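Putative PTS system, cellobiose-specific IIA component (Streptococcus mutans, PDB 3L8R) probably serves as the IIA component of a cellobiose phosphotransferase system, relaying phosphate through a phosphohistidine during sugar uptake, and forms a trimer that probably binds magnesium. Local coordinates at residues A[18-30]-A[73-87]. Sequence-based numbering, arbitrary orientation.
Sequences MNTEELQVAAFEI and AQTDLLQEYASGTEI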
loop_
_atom_site.group_PDB
_atom_site.type_symbol
_atom_site.label_atom_id
_atom_site.label_comp_id
_atom_site.label_asym_id
_atom_site.label_seq_id
_atom_site.Cartn_x
_atom_site.Cartn_y
_atom_site.Cartn_z
ATOM N N MET A 18 0.138 17.981 20.215
ATOM C CA MET A 18 0.446 16.601 19.754
ATOM C C MET A 18 0.634 15.621 20.910
ATOM O O MET A 18 1.789 15.295 21.244
ATOM C CB MET A 18 1.687 16.611 18.860
ATOM C CG MET A 18 1.636 15.586 17.786
ATOM S SD MET A 18 1.727 16.302 16.127
ATOM C CE MET A 18 2.439 17.906 16.524
ATOM N N ASN A 19 -0.445 15.208 21.585
ATOM C CA ASN A 19 -1.773 15.896 21.640
ATOM C C ASN A 19 -2.885 15.227 20.860
ATOM O O ASN A 19 -2.911 15.290 19.629
ATOM C CB ASN A 19 -1.663 17.394 21.348
ATOM C CG ASN A 19 -2.948 18.153 21.612
ATOM O OD1 ASN A 19 -3.222 19.171 20.962
ATOM N ND2 ASN A 19 -3.736 17.674 22.558
ATOM N N THR A 20 -3.791 14.580 21.608
ATOM C CA THR A 20 -4.753 13.590 21.065
ATOM C C THR A 20 -5.727 14.163 20.068
ATOM O O THR A 20 -5.978 13.586 19.008
ATOM C CB THR A 20 -5.616 12.954 22.167
ATOM O OG1 THR A 20 -4.965 13.117 23.429
ATOM C CG2 THR A 20 -5.869 11.455 21.891
ATOM N N GLU A 21 -6.268 15.311 20.428
ATOM C CA GLU A 21 -7.220 16.017 19.600
ATOM C C GLU A 21 -6.569 16.371 18.269
ATOM O O GLU A 21 -7.141 16.149 17.219
ATOM C CB GLU A 21 -7.762 17.276 20.332
ATOM C CG GLU A 21 -7.362 17.410 21.815
ATOM C CD GLU A 21 -7.731 16.220 22.664
ATOM O OE1 GLU A 21 -8.926 15.889 22.768
ATOM O OE2 GLU A 21 -6.811 15.622 23.249
ATOM N N GLU A 22 -5.345 16.868 18.335
ATOM C CA GLU A 22 -4.579 17.249 17.141
ATOM C C GLU A 22 -4.289 16.092 16.207
ATOM O O GLU A 22 -4.470 16.215 14.982
ATOM C CB GLU A 22 -3.263 17.868 17.544
ATOM C CG GLU A 22 -2.972 19.187 16.851
ATOM C CD GLU A 22 -1.640 19.795 17.303
ATOM O OE1 GLU A 22 -1.187 19.478 18.438
ATOM O OE2 GLU A 22 -1.056 20.577 16.510
ATOM N N LEU A 23 -3.863 14.972 16.784
ATOM C CA LEU A 23 -3.560 13.757 16.028
ATOM C C LEU A 23 -4.792 13.066 15.474
ATOM O O LEU A 23 -4.725 12.441 14.416
ATOM C CB LEU A 23 -2.857 12.756 16.914
ATOM C CG LEU A 23 -1.547 13.158 17.530
ATOM C CD1 LEU A 23 -1.104 12.009 18.431
ATOM C CD2 LEU A 23 -0.531 13.441 16.414
ATOM N N GLN A 24 -5.911 13.139 16.190
ATOM C CA GLN A 24 -7.132 12.600 15.598
ATOM C C GLN A 24 -7.540 13.488 14.422
ATOM O O GLN A 24 -7.894 12.973 13.372
ATOM C CB GLN A 24 -8.254 12.483 16.628
ATOM C CG GLN A 24 -7.975 11.506 17.762
ATOM C CD GLN A 24 -8.978 11.663 18.919
ATOM O OE1 GLN A 24 -10.156 11.302 18.793
ATOM N NE2 GLN A 24 -8.502 12.196 20.057
ATOM N N VAL A 25 -7.437 14.814 14.593
ATOM C CA VAL A 25 -7.788 15.750 13.517
ATOM C C VAL A 25 -6.950 15.434 12.285
ATOM O O VAL A 25 -7.503 15.095 11.239
ATOM C CB VAL A 25 -7.558 17.227 13.898
ATOM C CG1 VAL A 25 -8.101 18.165 12.789
ATOM C CG2 VAL A 25 -8.258 17.529 15.180
ATOM N N ALA A 26 -5.618 15.506 12.449
ATOM C CA ALA A 26 -4.616 15.077 11.457
ATOM C C ALA A 26 -4.971 13.746 10.802
ATOM O O ALA A 26 -4.939 13.632 9.602
ATOM C CB ALA A 26 -3.243 14.989 12.102
ATOM N N ALA A 27 -5.364 12.754 11.588
ATOM C CA ALA A 27 -5.617 11.464 11.000
ATOM C C ALA A 27 -6.850 11.526 10.122
ATOM O O ALA A 27 -6.941 10.823 9.130
ATOM C CB ALA A 27 -5.780 10.405 12.060
ATOM N N PHE A 28 -7.804 12.363 10.487
ATOM C CA PHE A 28 -9.047 12.365 9.783
ATOM C C PHE A 28 -8.901 13.181 8.534
ATOM O O PHE A 28 -9.493 12.867 7.494
ATOM C CB PHE A 28 -10.219 12.797 10.698
ATOM C CG PHE A 28 -11.003 11.622 11.218
ATOM C CD1 PHE A 28 -11.778 10.836 10.322
ATOM C CD2 PHE A 28 -10.922 11.244 12.574
ATOM C CE1 PHE A 28 -12.470 9.707 10.766
ATOM C CE2 PHE A 28 -11.616 10.115 13.060
ATOM C CZ PHE A 28 -12.402 9.340 12.149
ATOM N N GLU A 29 -8.059 14.195 8.630
ATOM C CA GLU A 29 -7.687 15.000 7.488
ATOM C C GLU A 29 -7.053 14.125 6.401
ATOM O O GLU A 29 -7.386 14.225 5.211
ATOM C CB GLU A 29 -6.683 16.054 7.952
ATOM C CG GLU A 29 -6.683 17.285 7.099
ATOM C CD GLU A 29 -5.668 18.308 7.522
ATOM O OE1 GLU A 29 -5.039 18.153 8.595
ATOM O OE2 GLU A 29 -5.500 19.281 6.763
ATOM N N ILE A 30 -6.155 13.244 6.818
ATOM C CA ILE A 30 -5.499 12.332 5.913
ATOM C C ILE A 30 -6.512 11.334 5.309
ATOM O O ILE A 30 -6.688 11.286 4.096
ATOM C CB ILE A 30 -4.283 11.649 6.614
ATOM C CG1 ILE A 30 -3.188 12.701 6.923
ATOM C CG2 ILE A 30 -3.753 10.485 5.758
ATOM C CD1 ILE A 30 -2.100 12.231 7.915
ATOM N N ALA A 73 -0.233 16.856 5.281
ATOM C CA ALA A 73 -0.513 16.601 6.676
ATOM C C ALA A 73 0.381 15.482 7.202
ATOM O O ALA A 73 0.921 15.599 8.296
ATOM C CB ALA A 73 -1.947 16.317 6.887
ATOM N N GLN A 74 0.573 14.418 6.422
ATOM C CA GLN A 74 1.578 13.421 6.810
ATOM C C GLN A 74 2.986 14.031 6.921
ATOM O O GLN A 74 3.746 13.725 7.862
ATOM C CB GLN A 74 1.587 12.176 5.908
ATOM C CG GLN A 74 2.635 11.173 6.333
ATOM C CD GLN A 74 2.577 9.888 5.542
ATOM O OE1 GLN A 74 3.218 9.741 4.500
ATOM N NE2 GLN A 74 1.786 8.952 6.021
ATOM N N THR A 75 3.345 14.893 5.983
ATOM C CA THR A 75 4.680 15.481 6.061
ATOM C C THR A 75 4.877 16.325 7.337
ATOM O O THR A 75 5.976 16.315 7.932
ATOM C CB THR A 75 5.088 16.239 4.782
ATOM O OG1 THR A 75 4.897 15.382 3.651
ATOM C CG2 THR A 75 6.558 16.610 4.830
ATOM N N ASP A 76 3.815 17.017 7.763
ATOM C CA ASP A 76 3.909 17.896 8.934
ATOM C C ASP A 76 4.131 17.045 10.161
ATOM O O ASP A 76 4.934 17.400 11.035
ATOM C CB ASP A 76 2.640 18.739 9.137
ATOM C CG ASP A 76 2.421 19.779 8.036
ATOM O OD1 ASP A 76 3.353 20.075 7.237
ATOM O OD2 ASP A 76 1.281 20.302 7.967
ATOM N N LEU A 77 3.423 15.913 10.221
ATOM C CA LEU A 77 3.589 14.963 11.317
ATOM C C LEU A 77 4.989 14.406 11.386
ATOM O O LEU A 77 5.621 14.450 12.452
ATOM C CB LEU A 77 2.617 13.825 11.176
ATOM C CG LEU A 77 1.169 14.193 11.405
ATOM C CD1 LEU A 77 0.398 12.911 11.262
ATOM C CD2 LEU A 77 0.979 14.825 12.776
ATOM N N LEU A 78 5.467 13.863 10.265
ATOM C CA LEU A 78 6.835 13.357 10.189
ATOM C C LEU A 78 7.836 14.431 10.630
ATOM O O LEU A 78 8.690 14.182 11.468
ATOM C CB LEU A 78 7.138 12.910 8.771
ATOM C CG LEU A 78 6.988 11.451 8.345
ATOM C CD1 LEU A 78 6.125 10.642 9.223
ATOM C CD2 LEU A 78 6.516 11.384 6.900
ATOM N N GLN A 79 7.688 15.636 10.088
ATOM C CA GLN A 79 8.622 16.739 10.344
ATOM C C GLN A 79 8.557 17.181 11.823
ATOM O O GLN A 79 9.594 17.488 12.433
ATOM C CB GLN A 79 8.354 17.905 9.363
ATOM C CG GLN A 79 9.561 18.782 9.022
ATOM C CD GLN A 79 10.020 18.697 7.544
ATOM O OE1 GLN A 79 9.211 18.521 6.618
ATOM N NE2 GLN A 79 11.330 18.864 7.328
ATOM N N GLU A 80 7.345 17.201 12.387
ATOM C CA GLU A 80 7.139 17.348 13.823
ATOM C C GLU A 80 7.863 16.266 14.596
ATOM O O GLU A 80 8.565 16.559 15.557
ATOM C CB GLU A 80 5.657 17.295 14.186
ATOM C CG GLU A 80 4.944 18.631 14.260
ATOM C CD GLU A 80 5.385 19.516 15.438
ATOM O OE1 GLU A 80 5.915 18.993 16.457
ATOM O OE2 GLU A 80 5.192 20.752 15.336
ATOM N N TYR A 81 7.687 15.007 14.200
ATOM C CA TYR A 81 8.397 13.922 14.870
ATOM C C TYR A 81 9.915 14.117 14.773
ATOM O O TYR A 81 10.638 13.868 15.754
ATOM C CB TYR A 81 8.006 12.537 14.324
ATOM C CG TYR A 81 8.946 11.410 14.785
ATOM C CD1 TYR A 81 10.068 11.047 14.028
ATOM C CD2 TYR A 81 8.734 10.746 15.986
ATOM C CE1 TYR A 81 10.942 10.046 14.454
ATOM C CE2 TYR A 81 9.592 9.737 16.412
ATOM C CZ TYR A 81 10.698 9.387 15.642
ATOM O OH TYR A 81 11.570 8.383 16.074
ATOM N N ALA A 82 10.399 14.511 13.592
ATOM C CA ALA A 82 11.843 14.640 13.365
ATOM C C ALA A 82 12.458 15.722 14.261
ATOM O O ALA A 82 13.604 15.620 14.642
ATOM C CB ALA A 82 12.143 14.920 11.910
ATOM N N SER A 83 11.669 16.729 14.626
ATOM C CA SER A 83 12.142 17.820 15.458
ATOM C C SER A 83 12.111 17.506 16.946
ATOM O O SER A 83 12.370 18.397 17.769
ATOM C CB SER A 83 11.322 19.077 15.187
ATOM O OG SER A 83 10.136 19.097 15.978
ATOM N N GLY A 84 11.787 16.262 17.304
ATOM C CA GLY A 84 11.818 15.808 18.691
ATOM C C GLY A 84 10.481 15.734 19.394
ATOM O O GLY A 84 10.406 15.236 20.517
ATOM N N THR A 85 9.414 16.229 18.759
ATOM C CA THR A 85 8.056 16.103 19.340
ATOM C C THR A 85 7.573 14.632 19.408
ATOM O O THR A 85 7.694 13.881 18.458
ATOM C CB THR A 85 6.975 16.974 18.590
ATOM O OG1 THR A 85 7.544 18.221 18.172
ATOM C CG2 THR A 85 5.743 17.245 19.503
ATOM N N GLU A 86 7.050 14.244 20.560
ATOM C CA GLU A 86 6.572 12.898 20.803
ATOM C C GLU A 86 5.184 12.764 20.228
ATOM O O GLU A 86 4.394 13.707 20.335
ATOM C CB GLU A 86 6.527 12.608 22.301
ATOM C CG GLU A 86 7.904 12.446 22.962
ATOM C CD GLU A 86 8.816 11.507 22.191
ATOM O OE1 GLU A 86 9.951 11.924 21.845
ATOM O OE2 GLU A 86 8.379 10.355 21.921
ATOM N N ILE A 87 4.900 11.586 19.652
ATOM C CA ILE A 87 3.665 11.295 18.916
ATOM C C ILE A 87 3.275 9.849 19.134
ATOM O O ILE A 87 3.917 8.951 18.588
ATOM C CB ILE A 87 3.840 11.538 17.394
ATOM C CG1 ILE A 87 3.968 13.027 17.077
ATOM C CG2 ILE A 87 2.730 10.852 16.558
ATOM C CD1 ILE A 87 4.011 13.296 15.590
#
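Helix 20-30 and helix 73-82 run roughly antiparallel, their N-to-C directions 144° apart and their axes no closer than 10.1 Å. The backbones approach at Ala-26 and Ala-73, whose CA atoms lie 6.5 Å apart; the helices splay beyond, and Met-18, just ahead of the first helix, meets Ile-87 in the loop following the second. Met-18 bridges the two segments there, and has more area buried by the contact than any other residue. Its chain, bent at chi2 and chi3, sets SD 3.7 Å from Leu-77 CD2 and brings CE against the bend of Glu-80, 3.5 Å from both CG and CD, while its CG rests on Ile-87 CG1. The backbone N of Met-18 donates to Glu-22 OE1 within its own segment. Deeper in, Leu-23 CD2 touches both Leu-77 CD2 and Ile-87 CG2. Ile-30, with CG1 beside its backbone N (chi1 -66°), lays that branch 3.8 Å from Ala-73 CB and carries CD1 on to the backbone of Gln-74 and to Leu-77 CD1. The contact is thus largely apolar packing toward one end of the three-helix chain, far from its centre. Helix 91-118 packs against it, Met-93 against Leu-77 and Leu-100 against Gln-74, and a second subunit adds its Ile-91 against Leu-77 and its His-95, the predicted phosphorylation site, beside Gln-74.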